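Local coordinates for protein serine protease (Nocardiopsis alba, PDB 2OUA) that probably cuts peptide bonds as a chymotrypsin-like serine endopeptidase, this chain being the protease domain of a longer precursor, at residues S78-G83 and C101-T106; G84-S89 and S146-T151. All coordinates share one frame; numbering follows the deposited sequence.

Interaction 1 of 2, residues S78-G83 and C101-T106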
loop_
_atom_site.group_PDB
_atom_site.type_symbol
_atom_site.label_atom_id
_atom_site.label_comp_id
_atom_site.label_asym_id
_atom_site.label_seq_id
_atom_site.Cartn_x
_atom_site.Cartn_y
_atom_site.Cartn_z
ATOM N N SER A 78 10.579 2.305 2.252
ATOM C CA SER A 78 11.577 1.677 3.115
ATOM C C SER A 78 11.844 0.222 2.760
ATOM O O SER A 78 10.915 -0.533 2.474
ATOM C CB SER A 78 11.140 1.753 4.577
ATOM O OG SER A 78 12.085 1.110 5.417
ATOM N N ARG A 79 13.118 -0.167 2.787
ATOM C CA ARG A 79 13.503 -1.544 2.494
ATOM C C ARG A 79 13.872 -2.268 3.788
ATOM O O ARG A 79 14.419 -3.370 3.769
ATOM C CB ARG A 79 14.668 -1.573 1.499
ATOM C CG ARG A 79 14.296 -0.975 0.148
ATOM C CD ARG A 79 15.483 -0.892 -0.810
ATOM N NE ARG A 79 15.907 -2.195 -1.315
ATOM C CZ ARG A 79 16.953 -2.884 -0.855
ATOM N NH1 ARG A 79 17.697 -2.399 0.131
ATOM N NH2 ARG A 79 17.265 -4.058 -1.397
ATOM N N TYR A 80 13.562 -1.628 4.910
ATOM C CA TYR A 80 13.808 -2.193 6.235
ATOM C C TYR A 80 15.077 -3.051 6.358
ATOM O O TYR A 80 16.193 -2.542 6.238
ATOM C CB TYR A 80 12.586 -3.013 6.671
ATOM C CG TYR A 80 11.357 -2.181 6.992
ATOM C CD1 TYR A 80 10.350 -1.972 6.042
ATOM C CD2 TYR A 80 11.203 -1.607 8.250
ATOM C CE1 TYR A 80 9.213 -1.209 6.355
ATOM C CE2 TYR A 80 10.084 -0.849 8.569
ATOM C CZ TYR A 80 9.093 -0.653 7.626
ATOM O OH TYR A 80 7.987 0.092 7.979
ATOM N N ASN A 81 14.886 -4.346 6.602
ATOM C CA ASN A 81 15.974 -5.316 6.764
ATOM C C ASN A 81 17.027 -5.298 5.660
ATOM O O ASN A 81 18.199 -5.590 5.904
ATOM C CB ASN A 81 15.392 -6.727 6.865
ATOM C CG ASN A 81 14.274 -6.964 5.859
ATOM O OD1 ASN A 81 13.125 -6.573 6.090
ATOM N ND2 ASN A 81 14.611 -7.584 4.726
ATOM N N SER A 82 16.621 -4.972 4.439
ATOM C CA SER A 82 17.574 -4.929 3.339
ATOM C C SER A 82 18.298 -3.590 3.292
ATOM O O SER A 82 19.217 -3.395 2.495
ATOM C CB SER A 82 16.863 -5.196 2.016
ATOM O OG SER A 82 16.421 -6.542 1.970
ATOM N N GLY A 83 17.869 -2.674 4.160
ATOM C CA GLY A 83 18.481 -1.362 4.253
ATOM C C GLY A 83 18.120 -0.323 3.208
ATOM O O GLY A 83 17.784 -0.638 2.064
ATOM N N CYS A 101 8.591 -6.297 -4.957
ATOM C CA CYS A 101 8.904 -6.351 -3.533
ATOM C C CYS A 101 7.837 -5.625 -2.739
ATOM O O CYS A 101 7.216 -4.679 -3.231
ATOM C CB CYS A 101 10.260 -5.705 -3.240
ATOM S SG CYS A 101 11.707 -6.448 -4.063
ATOM N N ARG A 102 7.644 -6.071 -1.503
ATOM C CA ARG A 102 6.649 -5.489 -0.614
ATOM C C ARG A 102 7.311 -4.894 0.621
ATOM O O ARG A 102 8.275 -5.452 1.154
ATOM C CB ARG A 102 5.645 -6.566 -0.181
ATOM C CG ARG A 102 4.602 -6.081 0.815
ATOM C CD ARG A 102 3.861 -7.244 1.456
ATOM N NE ARG A 102 4.767 -8.166 2.142
ATOM C CZ ARG A 102 5.512 -7.849 3.199
ATOM N NH1 ARG A 102 5.470 -6.625 3.714
ATOM N NH2 ARG A 102 6.311 -8.762 3.739
ATOM N N SER A 103 6.796 -3.754 1.070
ATOM C CA SER A 103 7.320 -3.105 2.263
ATOM C C SER A 103 6.180 -3.019 3.272
ATOM O O SER A 103 5.129 -2.461 2.971
ATOM C CB SER A 103 7.835 -1.700 1.935
ATOM O OG SER A 103 8.343 -1.074 3.104
ATOM N N GLY A 104 6.387 -3.583 4.461
ATOM C CA GLY A 104 5.353 -3.558 5.489
ATOM C C GLY A 104 5.953 -3.299 6.859
ATOM O O GLY A 104 7.103 -3.665 7.106
ATOM N N SER A 105 5.181 -2.696 7.761
ATOM C CA SER A 105 5.690 -2.372 9.093
ATOM C C SER A 105 5.858 -3.541 10.070
ATOM O O SER A 105 6.490 -3.386 11.120
ATOM C CB SER A 105 4.825 -1.283 9.741
ATOM O OG SER A 105 3.504 -1.729 9.977
ATOM N N THR A 106 5.304 -4.706 9.744
ATOM C CA THR A 106 5.450 -5.856 10.633
ATOM C C THR A 106 6.642 -6.738 10.260
ATOM O O THR A 106 7.513 -7.001 11.091
ATOM C CB THR A 106 4.178 -6.742 10.641
ATOM O OG1 THR A 106 3.080 -6.000 11.185
ATOM C CG2 THR A 106 4.401 -7.993 11.497
#
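Ser103 turns its OG anti to its own backbone N (chi1 180°), which carries the hydroxyl across to the backbone oxygen of Ser78, while Tyr80 sets CG anti to its carbonyl carbon (chi1 -70°) and its ring reaches the end of the strand and the first loop residue, Ser103 to Ser105. The hydroxyl of Ser103 donates to Ser78 O at 2.7 Å, tilted 21° from the carbonyl plane. The same OG sits at the edge of the Tyr80 ring, near its plane, 3.4 Å from CE1. Farther along the strand, Gly104 O approaches the same CE1 obliquely at 3.3 Å, and the phenol oxygen of Tyr80 reaches the backbone of Ser105, with OH 3.5 Å from CA. Segment 78-83 runs from the end of strand 76-78 into the loop that leads to strand 85-87, the two strands forming a hairpin, and here it packs against strand 99-104 of the C-terminal barrel of the chymotrypsin fold; the hairpin's place between the two barrels is consistent with the domain bridge of alpha-lytic protease. Within the turn, Ser78 OG accepts the backbone N-H of Tyr80 at 3.2 Å, an ST turn, and lies 3.6 Å above the plane of the Tyr80 ring over its centre. The phenol OH is bonded to Gly6 O, and Ser105 OG takes a bond from Arg14, tying both sides of the contact to the N-terminal part of the chain.

Interaction 2 of 2, residues G84-S89 and S146-T151; sequences GYATVS and SFISGT
Ile148 lies on strand 146-149 of the C-terminal barrel and meets Ala86 and Val88 of the hairpin strand 85-87 and its continuation, so the contact joins a barrel strand to the two-stranded hairpin of this chymotrypsin-like fold. With CG1 anti to the backbone N (chi1 -178°) and the chain extended beyond it, Ile148 presents CD1 to the hairpin, 4.1 Å from Ala86 CB. The same methyl is 4.2 Å from Val88 CG2, and Trp109 of strand 108-116 touches both Ala86 and Ile148. At Gly150, where the strand has ended and phi is positive (66°), the carbonyl accepts from a water that in turn takes the backbone N-H of Thr87, bridging the two segments. Thr151 then supplies most of the direct polar contact. Its CA offers a CA-H...O contact to Thr87 O at 3.2 Å, and its side chain lies beside that of Thr87, pointing the same way, CG2 at 3.7 Å from Thr87 OG1. Its carbonyl receives the backbone N-H of Ser89 along an almost straight line, 178° at the hydrogen, with Ser89 N 2.9 Å from Thr151 O. Beside this backbone bond the two hydroxyls meet, Ser89 OG and Thr151 OG1 3.0 Å apart in a hydrogen bond.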
loop_
_atom_site.group_PDB
_atom_site.type_symbol
_atom_site.label_atom_id
_atom_site.label_comp_id
_atom_site.label_asym_id
_atom_site.label_seq_id
_atom_site.Cartn_x
_atom_site.Cartn_y
_atom_site.Cartn_z
ATOM N N GLY A 84 18.186 0.936 3.625
ATOM C CA GLY A 84 17.913 2.036 2.724
ATOM C C GLY A 84 16.499 2.142 2.213
ATOM O O GLY A 84 15.554 1.698 2.867
ATOM N N TYR A 85 16.360 2.736 1.030
ATOM C CA TYR A 85 15.055 2.937 0.423
ATOM C C TYR A 85 15.023 2.696 -1.072
ATOM O O TYR A 85 16.046 2.750 -1.747
ATOM C CB TYR A 85 14.592 4.378 0.650
ATOM C CG TYR A 85 14.577 4.809 2.087
ATOM C CD1 TYR A 85 15.751 5.206 2.731
ATOM C CD2 TYR A 85 13.392 4.809 2.815
ATOM C CE1 TYR A 85 15.740 5.594 4.067
ATOM C CE2 TYR A 85 13.367 5.193 4.149
ATOM C CZ TYR A 85 14.543 5.585 4.767
ATOM O OH TYR A 85 14.515 5.967 6.088
ATOM N N ALA A 86 13.825 2.433 -1.583
ATOM C CA ALA A 86 13.625 2.275 -3.010
ATOM C C ALA A 86 13.043 3.634 -3.372
ATOM O O ALA A 86 12.414 4.281 -2.533
ATOM C CB ALA A 86 12.610 1.177 -3.297
ATOM N N THR A 87 13.265 4.084 -4.595
ATOM C CA THR A 87 12.734 5.374 -5.016
ATOM C C THR A 87 11.576 5.161 -5.982
ATOM O O THR A 87 11.579 4.214 -6.766
ATOM C CB THR A 87 13.817 6.218 -5.707
ATOM O OG1 THR A 87 14.391 5.462 -6.778
ATOM C CG2 THR A 87 14.911 6.586 -4.720
ATOM N N VAL A 88 10.583 6.042 -5.911
ATOM C CA VAL A 88 9.416 5.961 -6.780
ATOM C C VAL A 88 9.546 7.003 -7.880
ATOM O O VAL A 88 9.610 8.203 -7.600
ATOM C CB VAL A 88 8.110 6.231 -5.990
ATOM C CG1 VAL A 88 6.898 6.104 -6.916
ATOM C CG2 VAL A 88 7.998 5.256 -4.829
ATOM N N SER A 89 9.594 6.551 -9.129
ATOM C CA SER A 89 9.717 7.472 -10.256
ATOM C C SER A 89 8.461 7.445 -11.122
ATOM O O SER A 89 8.307 8.248 -12.040
ATOM C CB SER A 89 10.941 7.115 -11.105
ATOM O OG SER A 89 10.738 5.908 -11.816
ATOM N N SER A 146 3.544 -0.926 0.556
ATOM C CA SER A 146 3.949 -0.780 -0.832
ATOM C C SER A 146 4.386 -2.063 -1.542
ATOM O O SER A 146 5.067 -2.903 -0.956
ATOM C CB SER A 146 5.116 0.218 -0.934
ATOM O OG SER A 146 5.120 1.156 0.130
ATOM N N PHE A 147 3.941 -2.212 -2.792
ATOM C CA PHE A 147 4.386 -3.289 -3.678
ATOM C C PHE A 147 5.006 -2.457 -4.789
ATOM O O PHE A 147 4.337 -1.617 -5.413
ATOM C CB PHE A 147 3.263 -4.156 -4.263
ATOM C CG PHE A 147 3.018 -5.418 -3.490
ATOM C CD1 PHE A 147 2.112 -5.408 -2.441
ATOM C CD2 PHE A 147 3.715 -6.592 -3.767
ATOM C CE1 PHE A 147 1.898 -6.539 -1.681
ATOM C CE2 PHE A 147 3.504 -7.750 -2.994
ATOM C CZ PHE A 147 2.590 -7.709 -1.948
ATOM N N ILE A 148 6.292 -2.674 -5.014
ATOM C CA ILE A 148 7.016 -1.902 -6.006
ATOM C C ILE A 148 7.975 -2.774 -6.817
ATOM O O ILE A 148 8.563 -3.716 -6.291
ATOM C CB ILE A 148 7.804 -0.766 -5.292
ATOM C CG1 ILE A 148 8.534 0.109 -6.307
ATOM C CG2 ILE A 148 8.777 -1.371 -4.284
ATOM C CD1 ILE A 148 9.251 1.289 -5.680
ATOM N N SER A 149 8.103 -2.472 -8.105
ATOM C CA SER A 149 9.016 -3.204 -8.982
ATOM C C SER A 149 10.043 -2.196 -9.481
ATOM O O SER A 149 9.717 -1.312 -10.269
ATOM C CB SER A 149 8.268 -3.815 -10.171
ATOM O OG SER A 149 7.303 -4.753 -9.734
ATOM N N GLY A 150 11.282 -2.331 -9.022
ATOM C CA GLY A 150 12.314 -1.391 -9.430
ATOM C C GLY A 150 11.958 -0.034 -8.855
ATOM O O GLY A 150 11.931 0.135 -7.636
ATOM N N THR A 151 11.670 0.931 -9.724
ATOM C CA THR A 151 11.294 2.270 -9.278
ATOM C C THR A 151 9.841 2.565 -9.654
ATOM O O THR A 151 9.392 3.709 -9.570
ATOM C CB THR A 151 12.193 3.357 -9.913
ATOM O OG1 THR A 151 12.080 3.301 -11.341
ATOM C CG2 THR A 151 13.649 3.146 -9.515
HETATM O O HOH W 1 14.185 1.821 -6.232
#

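Interactions 1 and 2 have centres about 10 Å apart and use successive parts of one hairpin: its turn, 78-83, then its second strand and what follows, 84-89. Along the chain the order is 78-83, 84-89, 101-106, 146-151, so the two contacts cross. Their partners, strands 99-104 and 146-149, are neighbours in the six-stranded C-terminal barrel, where Ser103 N lies 2.8 Å from Ser146 O, a probable hydrogen bond. The hairpin is thus held against this pair of barrel strands. In interaction 1 the side chain of Ser105 comes within about 8 Å of that of Ser143, the predicted catalytic serine; interaction 2 lies away from the annotated sites.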